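Local coordinates for protein Mto2 (Schizosaccharomyces pombe, PDB 6GDJ) that acts together with Mto1 to recruit the gamma-tubulin complex to interphase and equatorial microtubule organizing centres, promoting nucleation of at least a subset of cytoplasmic microtubules, at residues A[49-52]-A[53-56]. Numbering follows the deposited sequence.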
loop_
_atom_site.group_PDB
_atom_site.type_symbol
_atom_site.label_atom_id
_atom_site.label_comp_id
_atom_site.label_asym_id
_atom_site.label_seq_id
_atom_site.Cartn_x
_atom_site.Cartn_y
_atom_site.Cartn_z
ATOM N N ASP A 49 2.099 13.385 -3.967
ATOM C CA ASP A 49 1.823 12.915 -5.316
ATOM C C ASP A 49 2.494 11.560 -5.619
ATOM O O ASP A 49 1.875 10.670 -6.193
ATOM C CB ASP A 49 2.282 13.904 -6.403
ATOM C CG ASP A 49 1.377 15.096 -6.570
ATOM O OD1 ASP A 49 0.309 15.130 -5.912
ATOM O OD2 ASP A 49 1.787 16.020 -7.320
ATOM N N ALA A 50 3.788 11.421 -5.271
ATOM C CA ALA A 50 4.472 10.175 -5.453
ATOM C C ALA A 50 3.859 9.017 -4.628
ATOM O O ALA A 50 3.796 7.876 -5.122
ATOM C CB ALA A 50 5.963 10.317 -5.112
ATOM N N LEU A 51 3.382 9.349 -3.405
ATOM C CA LEU A 51 2.705 8.364 -2.607
ATOM C C LEU A 51 1.487 7.843 -3.366
ATOM O O LEU A 51 1.246 6.642 -3.420
ATOM C CB LEU A 51 2.283 8.953 -1.284
ATOM C CG LEU A 51 1.325 8.120 -0.437
ATOM C CD1 LEU A 51 2.026 6.874 0.046
ATOM C CD2 LEU A 51 0.784 8.924 0.698
ATOM N N CYS A 52 0.695 8.775 -3.914
ATOM C CA CYS A 52 -0.489 8.366 -4.648
ATOM C C CYS A 52 -0.160 7.507 -5.847
ATOM O O CYS A 52 -0.814 6.517 -6.101
ATOM C CB CYS A 52 -1.280 9.587 -5.121
ATOM S SG CYS A 52 -2.088 10.548 -3.786
ATOM N N ARG A 53 0.904 7.872 -6.606
ATOM C CA ARG A 53 1.325 7.028 -7.719
ATOM C C ARG A 53 1.751 5.643 -7.267
ATOM O O ARG A 53 1.401 4.635 -7.910
ATOM C CB ARG A 53 2.487 7.697 -8.522
ATOM C CG ARG A 53 2.048 8.924 -9.311
ATOM C CD ARG A 53 3.124 9.299 -10.344
ATOM N NE ARG A 53 4.258 9.830 -9.599
ATOM C CZ ARG A 53 4.426 11.101 -9.213
ATOM N NH1 ARG A 53 3.579 12.067 -9.563
ATOM N NH2 ARG A 53 5.491 11.386 -8.492
ATOM N N SER A 54 2.454 5.571 -6.101
ATOM C CA SER A 54 2.837 4.287 -5.589
ATOM C C SER A 54 1.653 3.401 -5.132
ATOM O O SER A 54 1.660 2.232 -5.378
ATOM C CB SER A 54 3.861 4.377 -4.507
ATOM O OG SER A 54 3.363 4.922 -3.337
ATOM N N LEU A 55 0.619 4.018 -4.554
ATOM C CA LEU A 55 -0.531 3.255 -4.205
ATOM C C LEU A 55 -1.327 2.824 -5.378
ATOM O O LEU A 55 -1.825 1.703 -5.399
ATOM C CB LEU A 55 -1.344 4.060 -3.201
ATOM C CG LEU A 55 -0.744 4.274 -1.814
ATOM C CD1 LEU A 55 -1.542 5.253 -0.928
ATOM C CD2 LEU A 55 -0.511 2.933 -1.125
ATOM N N ALA A 56 -1.363 3.670 -6.417
ATOM C CA ALA A 56 -2.017 3.237 -7.678
ATOM C C ALA A 56 -1.321 2.001 -8.241
ATOM O O ALA A 56 -1.905 1.016 -8.602
ATOM C CB ALA A 56 -1.972 4.337 -8.701
#
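Ser54 and Leu51 meet on one turn of alpha-helix 46-72, in the all-helical twin-cysteine dimerisation domain of Mto2, and illustrate how a helix takes up the proton of a serine hydroxyl on its own backbone, here for a buried residue. Four successive i to i+4 bonds form the framework: the amides of Arg53, Ser54, Leu55 and Ala56 donate to the carbonyls of Asp49, Ala50, Leu51 and Cys52. Leu51 O serves twice, taking the amide of Leu55 (N to O 2.9 Å) and the hydroxyl of Ser54. With chi1 at 69°, Ser54 OG lies between its own N and carbonyl carbon and turns back to Leu51 O at 2.7 Å, approaching from the side of the carbonyl (C=O...OG angle 118°) and somewhat tilted from its plane, whereas the Leu55 amide comes in more nearly end-on. Beside it, the Leu51 and Leu55 side chains cross at a slant, CD1 to CD1 4.0 Å; both also pack on Ala36 of helix 23-42, while Leu51 meets Leu51 of the second subunit. On the exposed flank, Arg53 bends at chi3 (-71°) and folds back along the helix. Its guanidinium lays one face over Asp49 O, whose hydrogen bond comes from the Arg53 amide. Arg53 NH2 sits against Ala50, 3.4 Å from its CA and near its CB.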